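Local structure of transcriptional regulator, IclR family (Ruegeria sp. TM1040, 3R4K) at residues Ala36-Tyr39 and Arg40-Glu44. The protein probably binds DNA through a winged helix-turn-helix domain and regulates transcription as a member of the IclR family. Numbering follows the deposited sequence.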
ATOM      1  N   ALA A  36     -27.005 -19.254  -0.038  1.00 44.89           N
ATOM      2  CA  ALA A  36     -26.480 -19.937   1.146  1.00 43.74           C
ATOM      3  C   ALA A  36     -24.973 -20.179   1.042  1.00 46.50           C
ATOM      4  O   ALA A  36     -24.275 -20.028   2.043  1.00 46.32           O
ATOM      5  CB  ALA A  36     -27.206 -21.255   1.343  1.00 46.06           C
ATOM      6  N   THR A  37     -24.473 -20.531  -0.166  1.00 42.14           N
ATOM      7  CA  THR A  37     -23.049 -20.739  -0.410  1.00 40.74           C
ATOM      8  C   THR A  37     -22.312 -19.420  -0.223  1.00 44.59           C
ATOM      9  O   THR A  37     -21.318 -19.373   0.510  1.00 43.68           O
ATOM     10  CB  THR A  37     -22.797 -21.327  -1.805  1.00 42.12           C
ATOM     11  OG1 THR A  37     -23.452 -22.588  -1.915  1.00 43.72           O
ATOM     12  CG2 THR A  37     -21.305 -21.504  -2.107  1.00 37.49           C
ATOM     13  N   VAL A  38     -22.819 -18.348  -0.880  1.00 40.81           N
ATOM     14  CA  VAL A  38     -22.256 -16.994  -0.845  1.00 38.41           C
ATOM     15  C   VAL A  38     -22.215 -16.512   0.606  1.00 41.65           C
ATOM     16  O   VAL A  38     -21.168 -16.059   1.049  1.00 40.64           O
ATOM     17  CB  VAL A  38     -23.008 -16.011  -1.797  1.00 42.16           C
ATOM     18  CG1 VAL A  38     -22.485 -14.584  -1.654  1.00 40.23           C
ATOM     19  CG2 VAL A  38     -22.893 -16.463  -3.255  1.00 43.66           C
ATOM     20  N   TYR A  39     -23.315 -16.688   1.356  1.00 40.55           N
ATOM     21  CA  TYR A  39     -23.400 -16.285   2.752  1.00 40.15           C
ATOM     22  C   TYR A  39     -22.346 -16.993   3.624  1.00 43.53           C
ATOM     23  O   TYR A  39     -21.705 -16.338   4.446  1.00 41.44           O
ATOM     24  CB  TYR A  39     -24.807 -16.543   3.326  1.00 43.03           C
ATOM     25  CG  TYR A  39     -24.944 -16.030   4.743  1.00 45.67           C
ATOM     26  CD1 TYR A  39     -25.012 -14.664   5.006  1.00 47.68           C
ATOM     27  CD2 TYR A  39     -24.938 -16.905   5.832  1.00 46.53           C
ATOM     28  CE1 TYR A  39     -25.092 -14.179   6.315  1.00 48.54           C
ATOM     29  CE2 TYR A  39     -25.024 -16.430   7.145  1.00 47.29           C
ATOM     30  CZ  TYR A  39     -25.104 -15.066   7.381  1.00 55.67           C
ATOM     31  OH  TYR A  39     -25.185 -14.588   8.668  1.00 59.72           O
ATOM     32  N   ARG A  40     -22.186 -18.316   3.443  1.00 42.45           N
ATOM     33  CA  ARG A  40     -21.258 -19.174   4.182  1.00 43.18           C
ATOM     34  C   ARG A  40     -19.799 -18.771   3.952  1.00 45.82           C
ATOM     35  O   ARG A  40     -19.018 -18.705   4.905  1.00 46.54           O
ATOM     36  CB  ARG A  40     -21.455 -20.631   3.760  1.00 46.94           C
ATOM     37  CG  ARG A  40     -21.634 -21.593   4.920  1.00 62.58           C
ATOM     38  CD  ARG A  40     -21.797 -23.034   4.446  1.00 79.55           C
ATOM     39  NE  ARG A  40     -23.104 -23.306   3.825  1.00 88.50           N
ATOM     40  CZ  ARG A  40     -23.284 -23.606   2.539  1.00 99.41           C
ATOM     41  NH1 ARG A  40     -22.244 -23.666   1.710  1.00 88.21           N
ATOM     42  NH2 ARG A  40     -24.502 -23.853   2.073  1.00 79.38           N
ATOM     43  N   LEU A  41     -19.450 -18.509   2.686  1.00 39.23           N
ATOM     44  CA  LEU A  41     -18.120 -18.118   2.244  1.00 37.25           C
ATOM     45  C   LEU A  41     -17.791 -16.693   2.695  1.00 37.06           C
ATOM     46  O   LEU A  41     -16.661 -16.440   3.133  1.00 36.79           O
ATOM     47  CB  LEU A  41     -18.009 -18.235   0.705  1.00 37.74           C
ATOM     48  CG  LEU A  41     -18.061 -19.645   0.098  1.00 43.26           C
ATOM     49  CD1 LEU A  41     -17.989 -19.590  -1.419  1.00 44.31           C
ATOM     50  CD2 LEU A  41     -16.942 -20.525   0.617  1.00 44.80           C
HETATM   51  N   MSE A  42     -18.772 -15.761   2.602  1.00 28.98           N
HETATM   52  CA  MSE A  42     -18.554 -14.369   3.021  1.00 25.48           C
HETATM   53  C   MSE A  42     -18.407 -14.266   4.556  1.00 33.36           C
HETATM   54  O   MSE A  42     -17.668 -13.406   5.034  1.00 32.53           O
HETATM   55  CB  MSE A  42     -19.655 -13.439   2.507  1.00 25.03           C
HETATM   56  CG  MSE A  42     -19.625 -13.252   0.993  1.00 28.28           C
HETATM   57 SE   MSE A  42     -18.014 -12.459   0.289  0.75 29.97          SE
HETATM   58  CE  MSE A  42     -18.451 -10.675   0.733  1.00 26.87           C
ATOM     59  N   SER A  43     -19.035 -15.198   5.306  1.00 32.86           N
ATOM     60  CA  SER A  43     -18.940 -15.281   6.768  1.00 33.91           C
ATOM     61  C   SER A  43     -17.541 -15.708   7.186  1.00 39.27           C
ATOM     62  O   SER A  43     -16.980 -15.147   8.129  1.00 40.36           O
ATOM     63  CB  SER A  43     -19.984 -16.247   7.321  1.00 37.78           C
ATOM     64  OG  SER A  43     -21.252 -15.611   7.257  1.00 47.39           O
ATOM     65  N   GLU A  44     -16.966 -16.663   6.439  1.00 35.25           N
ATOM     66  CA  GLU A  44     -15.627 -17.180   6.638  1.00 34.57           C
ATOM     67  C   GLU A  44     -14.596 -16.094   6.323  1.00 38.86           C
ATOM     68  O   GLU A  44     -13.600 -15.985   7.039  1.00 40.60           O
ATOM     69  CB  GLU A  44     -15.401 -18.426   5.772  1.00 36.40           C
ATOM     70  CG  GLU A  44     -15.704 -19.719   6.492  1.00 48.67           C
ATOM     71  CD  GLU A  44     -15.262 -20.966   5.756  1.00 75.46           C
ATOM     72  OE1 GLU A  44     -16.057 -21.460   4.924  1.00 69.66           O
ATOM     73  OE2 GLU A  44     -14.125 -21.440   6.000  1.00 72.89           O
TER
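Ala36-Tyr39 and Arg40-Glu44 are successive turns of one alpha helix, with the backbone N of Arg40, Leu41, Met42 and Ser43 bonded to the carbonyl O four residues earlier. Two donors of Ser43 share Tyr39 O. Ser43 N lies 3.0 Å and Ser43 OG 2.9 Å from Tyr39 O, approaching from opposite faces of the carbonyl plane. Ser43 OG stands beside its own backbone N (chi1 -74°), anti to the carbonyl carbon, which points it back toward Tyr39 O. Ser43 OG also sits over one face of the Tyr39 ring, offset toward the rim, 3.9 Å from Tyr39 CE2. Arg40 bends at chi3 (-73°) and folds back toward the N-terminal end. Its guanidinium lies with one face over Ala36 O, and Arg40 NH2 comes 3.8 Å from Ala36 CB. Thr37 OG1 is hydrogen-bonded to Asn34 OD1, and Thr37 CG2 runs beside Leu41 CD1 at 3.9 Å. Val38 CG1 meets Met42 CG (selenomethionine) at 4.1 Å. Val38 and Met42 pack on helix 24-31, while Leu41 packs on helix 4-12. The place of this amphipathic helix, 35-47, after helix 24-31 is consistent with a role as the recognition helix of an IclR-type winged helix-turn-helix.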